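Local coordinates for citrate synthase (Metallosphaera sedula, PDB 6ABW), which catalyses the condensation of acetyl-CoA with oxaloacetate to give citrate and free CoA, the entry step of the tricarboxylic acid cycle, at the interface of chains A and B. Coordinates in Å, arbitrary orientation; residue numbers count along the deposited sequence, not the author numbering. Chains: chain A/B, Citrate synthase.

Contact 1: the interface of chains A and B. Residues chain A 116-117, 212-213, 216; chain B 106, 109, 226.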
loop_
_atom_site.group_PDB
_atom_site.type_symbol
_atom_site.label_atom_id
_atom_site.label_comp_id
_atom_site.label_asym_id
_atom_site.label_seq_id
_atom_site.Cartn_x
_atom_site.Cartn_y
_atom_site.Cartn_z
ATOM N N SER A 116 -0.008 -11.624 2.132
ATOM C CA SER A 116 0.976 -11.087 2.995
ATOM C C SER A 116 0.880 -11.589 4.456
ATOM O O SER A 116 1.910 -11.923 5.060
ATOM C CB SER A 116 1.031 -9.570 2.874
ATOM O OG SER A 116 1.993 -8.985 3.711
ATOM N N SER A 117 -0.318 -11.667 4.992
ATOM C CA SER A 117 -0.565 -12.124 6.335
ATOM C C SER A 117 -0.223 -13.597 6.501
ATOM O O SER A 117 0.220 -14.013 7.566
ATOM C CB SER A 117 -2.052 -11.902 6.653
ATOM O OG SER A 117 -2.317 -10.499 6.776
ATOM N N SER A 212 9.070 -4.095 5.254
ATOM C CA SER A 212 7.803 -4.819 5.082
ATOM C C SER A 212 7.998 -5.944 4.047
ATOM O O SER A 212 8.744 -5.795 3.095
ATOM C CB SER A 212 6.667 -3.856 4.705
ATOM O OG SER A 212 5.426 -4.592 4.738
ATOM N N ASP A 213 7.334 -7.084 4.252
ATOM C CA ASP A 213 7.490 -8.235 3.359
ATOM C C ASP A 213 7.091 -7.942 1.892
ATOM O O ASP A 213 6.369 -7.001 1.603
ATOM C CB ASP A 213 6.749 -9.437 3.880
ATOM C CG ASP A 213 5.228 -9.234 3.951
ATOM O OD1 ASP A 213 4.567 -9.415 2.912
ATOM O OD2 ASP A 213 4.682 -8.912 5.013
ATOM N N SER A 216 3.482 -7.315 0.895
ATOM C CA SER A 216 2.984 -6.000 1.304
ATOM C C SER A 216 3.542 -4.905 0.389
ATOM O O SER A 216 2.838 -3.938 0.164
ATOM C CB SER A 216 3.243 -5.683 2.774
ATOM O OG SER A 216 2.169 -6.274 3.511
ATOM N N GLY B 106 -1.236 -6.445 9.699
ATOM C CA GLY B 106 -1.542 -7.176 8.476
ATOM C C GLY B 106 -3.035 -7.485 8.346
ATOM O O GLY B 106 -3.634 -7.382 7.263
ATOM N N GLU B 109 -4.581 -4.267 7.370
ATOM C CA GLU B 109 -4.280 -4.018 5.990
ATOM C C GLU B 109 -5.311 -4.743 5.098
ATOM O O GLU B 109 -5.872 -4.133 4.135
ATOM C CB GLU B 109 -2.834 -4.466 5.692
ATOM C CG GLU B 109 -2.314 -4.224 4.312
ATOM C CD GLU B 109 -1.146 -5.132 3.944
ATOM O OE1 GLU B 109 -1.307 -6.378 3.967
ATOM O OE2 GLU B 109 -0.102 -4.659 3.527
ATOM N N LYS B 226 3.729 -2.242 8.646
ATOM C CA LYS B 226 3.972 -3.596 8.988
ATOM C C LYS B 226 5.496 -3.891 9.089
ATOM O O LYS B 226 5.882 -4.830 9.828
ATOM C CB LYS B 226 3.299 -4.538 7.979
ATOM C CG LYS B 226 3.100 -5.908 8.495
ATOM C CD LYS B 226 2.394 -6.720 7.397
ATOM C CE LYS B 226 2.680 -8.173 7.600
ATOM N NZ LYS B 226 2.169 -8.951 6.463
HETATM O O HOH W 1 -0.539 -8.554 5.736
#

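Contact 2: the interface of chains A and B. Residues chain A 98, 106-107, 109-110; chain B 113-114, 117.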
loop_
_atom_site.group_PDB
_atom_site.type_symbol
_atom_site.label_atom_id
_atom_site.label_comp_id
_atom_site.label_asym_id
_atom_site.label_seq_id
_atom_site.Cartn_x
_atom_site.Cartn_y
_atom_site.Cartn_z
ATOM N N LEU A 98 -16.115 -10.359 -1.994
ATOM C CA LEU A 98 -16.243 -8.949 -2.404
ATOM C C LEU A 98 -17.395 -8.783 -3.392
ATOM O O LEU A 98 -17.768 -9.736 -4.077
ATOM C CB LEU A 98 -14.926 -8.467 -2.956
ATOM C CG LEU A 98 -13.800 -8.371 -1.927
ATOM C CD1 LEU A 98 -12.450 -8.095 -2.605
ATOM C CD2 LEU A 98 -14.092 -7.241 -0.949
ATOM N N GLY A 106 -8.583 -3.714 -7.048
ATOM C CA GLY A 106 -8.960 -3.689 -5.640
ATOM C C GLY A 106 -9.126 -5.096 -5.063
ATOM O O GLY A 106 -8.714 -5.393 -3.929
ATOM N N MET A 107 -9.733 -5.974 -5.842
ATOM C CA MET A 107 -9.818 -7.357 -5.432
ATOM C C MET A 107 -8.424 -8.000 -5.319
ATOM O O MET A 107 -8.127 -8.749 -4.383
ATOM C CB MET A 107 -10.706 -8.105 -6.425
ATOM C CG MET A 107 -12.102 -7.547 -6.470
ATOM S SD MET A 107 -13.172 -8.379 -7.689
ATOM C CE MET A 107 -13.179 -9.951 -7.021
ATOM N N GLU A 109 -5.670 -6.339 -4.603
ATOM C CA GLU A 109 -5.103 -5.688 -3.457
ATOM C C GLU A 109 -5.509 -6.450 -2.177
ATOM O O GLU A 109 -4.640 -6.742 -1.297
ATOM C CB GLU A 109 -5.557 -4.214 -3.427
ATOM C CG GLU A 109 -5.009 -3.353 -2.335
ATOM C CD GLU A 109 -5.872 -2.128 -2.050
ATOM O OE1 GLU A 109 -7.070 -2.288 -1.706
ATOM O OE2 GLU A 109 -5.380 -1.013 -2.047
ATOM N N THR A 110 -6.767 -6.856 -2.099
ATOM C CA THR A 110 -7.284 -7.525 -0.936
ATOM C C THR A 110 -6.672 -8.922 -0.810
ATOM O O THR A 110 -6.200 -9.332 0.244
ATOM C CB THR A 110 -8.804 -7.564 -0.977
ATOM O OG1 THR A 110 -9.301 -6.229 -1.082
ATOM C CG2 THR A 110 -9.367 -8.176 0.294
ATOM N N SER B 113 -8.255 -3.092 2.793
ATOM C CA SER B 113 -8.325 -3.326 1.323
ATOM C C SER B 113 -9.756 -3.669 0.956
ATOM O O SER B 113 -10.275 -3.162 -0.047
ATOM C CB SER B 113 -7.385 -4.422 0.717
ATOM O OG SER B 113 -6.054 -4.238 1.169
ATOM N N ALA B 114 -10.411 -4.470 1.793
ATOM C CA ALA B 114 -11.818 -4.782 1.560
ATOM C C ALA B 114 -12.725 -3.589 1.678
ATOM O O ALA B 114 -13.613 -3.401 0.871
ATOM C CB ALA B 114 -12.280 -5.906 2.495
ATOM N N SER B 117 -12.500 -1.594 -1.532
ATOM C CA SER B 117 -13.263 -2.182 -2.602
ATOM C C SER B 117 -14.750 -1.893 -2.459
ATOM O O SER B 117 -15.449 -1.743 -3.455
ATOM C CB SER B 117 -13.030 -3.701 -2.582
ATOM O OG SER B 117 -11.689 -3.990 -2.995
HETATM O O HOH W 2 -9.667 -2.005 -2.980
#

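Contact 3: the interface of chains A and B. Residues chain A 54, 58, 68-69; chain B 383, 386, 389.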
loop_
_atom_site.group_PDB
_atom_site.type_symbol
_atom_site.label_atom_id
_atom_site.label_comp_id
_atom_site.label_asym_id
_atom_site.label_seq_id
_atom_site.Cartn_x
_atom_site.Cartn_y
_atom_site.Cartn_z
ATOM N N THR A 54 12.540 -16.044 -26.091
ATOM C CA THR A 54 12.517 -16.559 -24.718
ATOM C C THR A 54 11.078 -16.843 -24.286
ATOM O O THR A 54 10.303 -17.353 -25.041
ATOM C CB THR A 54 13.349 -15.736 -23.709
ATOM O OG1 THR A 54 12.660 -14.552 -23.367
ATOM C CG2 THR A 54 14.739 -15.377 -24.281
ATOM N N GLU A 58 11.732 -17.453 -18.395
ATOM C CA GLU A 58 13.085 -16.992 -18.629
ATOM C C GLU A 58 13.324 -15.550 -18.293
ATOM O O GLU A 58 14.340 -15.222 -17.752
ATOM C CB GLU A 58 13.540 -17.317 -20.080
ATOM C CG GLU A 58 13.740 -18.814 -20.337
ATOM C CD GLU A 58 13.919 -19.153 -21.839
ATOM O OE1 GLU A 58 15.093 -19.390 -22.259
ATOM O OE2 GLU A 58 12.922 -19.095 -22.628
ATOM N N LEU A 68 19.724 -14.817 -18.323
ATOM C CA LEU A 68 18.849 -15.823 -18.803
ATOM C C LEU A 68 19.301 -17.168 -18.243
ATOM O O LEU A 68 20.474 -17.344 -17.965
ATOM C CB LEU A 68 18.777 -15.884 -20.313
ATOM C CG LEU A 68 18.148 -14.616 -20.910
ATOM C CD1 LEU A 68 18.488 -14.476 -22.360
ATOM C CD2 LEU A 68 16.640 -14.652 -20.692
ATOM N N PRO A 69 18.351 -18.072 -17.970
ATOM C CA PRO A 69 18.765 -19.259 -17.255
ATOM C C PRO A 69 19.353 -20.356 -18.133
ATOM O O PRO A 69 18.951 -20.526 -19.291
ATOM C CB PRO A 69 17.429 -19.790 -16.687
ATOM C CG PRO A 69 16.406 -19.357 -17.706
ATOM C CD PRO A 69 16.915 -18.028 -18.187
ATOM N N VAL B 383 20.350 -12.534 -27.298
ATOM C CA VAL B 383 19.863 -13.732 -26.641
ATOM C C VAL B 383 20.595 -14.904 -27.310
ATOM O O VAL B 383 20.686 -14.978 -28.533
ATOM C CB VAL B 383 18.340 -13.977 -26.790
ATOM C CG1 VAL B 383 17.940 -15.385 -26.336
ATOM C CG2 VAL B 383 17.518 -12.938 -26.023
ATOM N N ILE B 386 19.176 -21.658 -25.190
ATOM C CA ILE B 386 19.413 -22.178 -23.855
ATOM C C ILE B 386 20.543 -23.243 -23.801
ATOM O O ILE B 386 21.340 -23.225 -22.867
ATOM C CB ILE B 386 18.087 -22.678 -23.200
ATOM C CG1 ILE B 386 18.250 -22.826 -21.680
ATOM C CG2 ILE B 386 17.559 -23.905 -23.898
ATOM C CD1 ILE B 386 16.927 -23.238 -20.963
ATOM N N ARG B 389 23.909 -21.861 -23.070
ATOM C CA ARG B 389 24.142 -21.157 -21.848
ATOM C C ARG B 389 24.902 -22.089 -20.900
ATOM O O ARG B 389 25.233 -21.643 -19.854
ATOM C CB ARG B 389 22.795 -20.654 -21.260
ATOM C CG ARG B 389 22.036 -19.694 -22.203
ATOM C CD ARG B 389 20.650 -19.303 -21.648
ATOM N NE ARG B 389 19.784 -18.818 -22.710
ATOM C CZ ARG B 389 18.464 -18.868 -22.689
ATOM N NH1 ARG B 389 17.801 -19.300 -21.576
ATOM N NH2 ARG B 389 17.811 -18.429 -23.751
HETATM O O HOH W 3 14.959 -19.314 -24.793
#

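Contact 4: the interface of chains A and B. Residues chain A 372-375; chain B 26-28, 197.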
loop_
_atom_site.group_PDB
_atom_site.type_symbol
_atom_site.label_atom_id
_atom_site.label_comp_id
_atom_site.label_asym_id
_atom_site.label_seq_id
_atom_site.Cartn_x
_atom_site.Cartn_y
_atom_site.Cartn_z
ATOM N N ARG A 372 10.335 15.265 4.896
ATOM C CA ARG A 372 9.850 16.211 5.923
ATOM C C ARG A 372 8.704 17.008 5.366
ATOM O O ARG A 372 8.520 17.065 4.134
ATOM C CB ARG A 372 10.950 17.182 6.324
ATOM C CG ARG A 372 12.226 16.482 6.742
ATOM C CD ARG A 372 13.324 17.488 6.971
ATOM N NE ARG A 372 13.030 18.349 8.117
ATOM C CZ ARG A 372 13.752 19.415 8.471
ATOM N NH1 ARG A 372 14.831 19.781 7.767
ATOM N NH2 ARG A 372 13.391 20.124 9.537
ATOM N N ALA A 373 7.937 17.599 6.276
ATOM C CA ALA A 373 6.878 18.513 5.916
ATOM C C ALA A 373 7.230 19.903 6.506
ATOM O O ALA A 373 7.521 20.034 7.684
ATOM C CB ALA A 373 5.524 18.031 6.411
ATOM N N LEU A 374 7.186 20.925 5.667
ATOM C CA LEU A 374 7.391 22.286 6.119
ATOM C C LEU A 374 6.106 22.826 6.768
ATOM O O LEU A 374 5.086 22.881 6.076
ATOM C CB LEU A 374 7.806 23.143 4.922
ATOM C CG LEU A 374 8.038 24.626 5.307
ATOM C CD1 LEU A 374 9.258 24.708 6.182
ATOM C CD2 LEU A 374 8.153 25.539 4.094
ATOM N N TYR A 375 6.142 23.233 8.046
ATOM C CA TYR A 375 4.971 23.793 8.713
ATOM C C TYR A 375 4.618 25.194 8.218
ATOM O O TYR A 375 5.437 26.070 8.321
ATOM C CB TYR A 375 5.164 23.895 10.216
ATOM C CG TYR A 375 3.912 24.249 10.943
ATOM C CD1 TYR A 375 2.818 23.385 10.955
ATOM C CD2 TYR A 375 3.767 25.486 11.585
ATOM C CE1 TYR A 375 1.660 23.694 11.620
ATOM C CE2 TYR A 375 2.592 25.815 12.251
ATOM C CZ TYR A 375 1.535 24.944 12.266
ATOM O OH TYR A 375 0.415 25.270 12.962
ATOM N N LYS B 26 6.222 18.104 1.152
ATOM C CA LYS B 26 4.983 18.847 1.116
ATOM C C LYS B 26 5.052 19.969 2.152
ATOM O O LYS B 26 5.941 19.980 3.028
ATOM C CB LYS B 26 3.752 17.907 1.378
ATOM C CG LYS B 26 3.621 17.429 2.835
ATOM C CD LYS B 26 2.543 16.358 3.020
ATOM C CE LYS B 26 1.100 16.824 2.853
ATOM N NZ LYS B 26 0.519 17.497 4.014
ATOM N N THR B 27 4.114 20.903 2.058
ATOM C CA THR B 27 3.837 21.810 3.152
ATOM C C THR B 27 2.715 21.226 3.991
ATOM O O THR B 27 1.945 20.404 3.508
ATOM C CB THR B 27 3.384 23.188 2.648
ATOM O OG1 THR B 27 2.133 23.050 1.979
ATOM C CG2 THR B 27 4.396 23.762 1.699
ATOM N N THR B 28 2.626 21.632 5.251
ATOM C CA THR B 28 1.520 21.247 6.070
ATOM C C THR B 28 1.127 22.341 7.025
ATOM O O THR B 28 1.972 23.123 7.418
ATOM C CB THR B 28 1.803 19.891 6.850
ATOM O OG1 THR B 28 0.603 19.443 7.432
ATOM C CG2 THR B 28 2.833 20.059 7.993
ATOM N N VAL B 197 6.797 12.817 8.933
ATOM C CA VAL B 197 6.348 12.177 7.730
ATOM C C VAL B 197 7.108 10.854 7.657
ATOM O O VAL B 197 8.079 10.706 6.917
ATOM C CB VAL B 197 6.591 13.041 6.468
ATOM C CG1 VAL B 197 5.946 12.396 5.257
ATOM C CG2 VAL B 197 6.090 14.453 6.610
#

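Contact 1: the interface of chains A and B
The terminal amine of B:Lys226 reaches into chain A and is gripped by A:Ser116 and A:Asp213. Its NZ donates to the hydroxyl OG of A:Ser116 at 2.8 Å and to carboxylate OD2 of A:Asp213 at 2.9 Å, the latter a salt bridge that uses the syn lone pair. The lysine chain runs extended from a CG anti to the backbone N (chi1 -160°), long enough to bring the amine from its loop to helix 104-119 of the other subunit. A:Asp213 is itself held fast: its other oxygen, OD1, takes the A:Ser116 hydroxyl on the syn side and the backbone N of A:Ser216 from above the carboxylate plane, capping the start of helix 214-225. The lysine may well favour the charged form of this aspartate. This dense knot contrasts with the side toward A:Ser117 and B:Gly106, where direct contact is sparse and a water takes over. That water lies 2.8 Å from B:Lys226 NZ and also joins A:Ser117 OG to OE1 of B:Glu109, lying between the two helices 104-119. The second carboxylate oxygen of B:Glu109 faces back to the knot: A:Ser216 OG donates to OE2 at 2.8 Å, on the syn side and 19° out of the carboxylate plane.

Contact 2: the interface of chains A and B
Two copies of one helix, residues 104-119, meet here, and the alpha-helical backbone of A:Gly106 and A:Thr110 lies against that of B:Ser113 and B:Ser117; the small residues probably let the helices come close. B:Ser113 lays its CB against A:Thr110, 3.5 Å from CA of the threonine, and the same methylene faces the carboxylate end of A:Glu109. The A:Thr110 hydroxyl turns back along its own helix, with OG1 anti to the carbonyl carbon (chi1 -57°), and donates to the carbonyl O of A:Gly106 at 3.0 Å. While bonded within its helix, OG1 also lies against CB and the carbonyl carbon of B:Ser113, and the methyl CG2 is more loosely near the backbone N of B:Ala114. A water links the two sides: the twin of the one that joins Ser117 to Glu109 in contact 1, it also bonds the backbone O of B:Ser113 at 3.2 Å. On the flank away from the glutamate, A:Leu98 closes the contact with a branch methyl, CD2, 4.0 Å from CB of B:Ser117 and also near the methyl of B:Ala114. The patch sits where the paired helices 104-119 pack across the dimer, with A:Leu98 supplied by the loop that follows helix 89-97.

Contact 3: the interface of chains A and B
B:Arg389 spends its guanidinium on A:Glu58 and A:Pro69, with A:Leu68 beneath it. NH1 makes two bonds: to carboxylate OE1 of A:Glu58 at 2.8 Å, a salt bridge, and to the carbonyl O of A:Pro69, also at 2.8 Å. Both acceptors lie close to the guanidinium plane, and the bonds are fairly straight, 158° and 164° at the hydrogen. The glutamate offers the anti lone pair of OE1, and its carboxylate is turned 34° against the guanidinium; NH2 adds a weak bond to the same oxygen. A water beside OE1 of A:Glu58 also meets NH2 of B:Arg389 at 3.2 Å, bridging the pair again. The arginine chain stays extended from CG to NE, alongside A:Pro69 and pointing the same way, which carries the charge past the proline carbonyl to the glutamate. The flat group is sandwiched: CB of A:Leu68 lies 3.6 Å above one face, toward its rim, while CA of B:Ile386 lies over the other. The two flanking groups probably limit how far the guanidinium can tilt out of the plane of its bonds. A:Leu68 crosses B:Val383 at about a right angle, and the methyl CG2 of A:Thr54 sits 3.8 Å from CG1 of B:Val383. In the fold, the C-terminal tail of chain B, with its short 3-10 helix 386-388, reaches across chain A to helix 56-65 and the loop before helix 71-84.

Contact 4: the interface of chains A and B
The carbonyl O of A:Leu374 accepts the backbone N of B:Thr28 at 2.9 Å, the shorter of two main-chain bonds that join a strand of each subunit. The other runs the opposite way, from N of A:Leu374 to the carbonyl O of B:Lys26 at 3.1 Å. Together they clasp A:Leu374 by both its polar backbone atoms and set strand 372-375 of chain A parallel to strand 24-28 of chain B, in register from A:Ala373 with B:Lys26 to A:Tyr375 with B:Thr28. Since backbone groups do the bonding, the pairing itself asks little of the side chains; fit beside it comes from A:Ala373. Its methyl CB points to one side of the paired strands, where CG2 of B:Val197 meets it at 3.6 Å and CG2 of B:Thr28 at 3.7 Å. The threonine methyl is placed there by a first torsion that sets OG1 anti to the backbone N (chi1 -169°) and turns CG2 between the N and the carbonyl carbon. CG of B:Lys26 reaches the same alanine methyl at a looser 4.1 Å, before the lysine chain bends away from the contact. B:Val197, from the loop before helix 199-208, thus backs the joined strands with one branch of its side chain. At the far end, the carbonyl O of B:Thr28 sits over one face of the A:Tyr375 ring, off its rim, 3.6 Å from CD1.

Contacts 1 and 2 lie about 14 Å apart, between the centres of their C-alpha atoms, and share helix 104-119: Gly106, Glu109 and Ser117 serve in both, with the chains exchanged. Contact 3 is about 33 Å from contact 1, and contact 4 about 27 Å; the centres of contacts 3 and 4 are about 48 Å apart. Both outlying contacts use the C-terminal segment, strand 372-375 or Val383 to Arg389, so each tail embraces its partner. The contact centres lie 22 to 32 Å from the predicted active-site residues His270 and Asp325 of chain A, so none touches that active site; a role in assembly is likely.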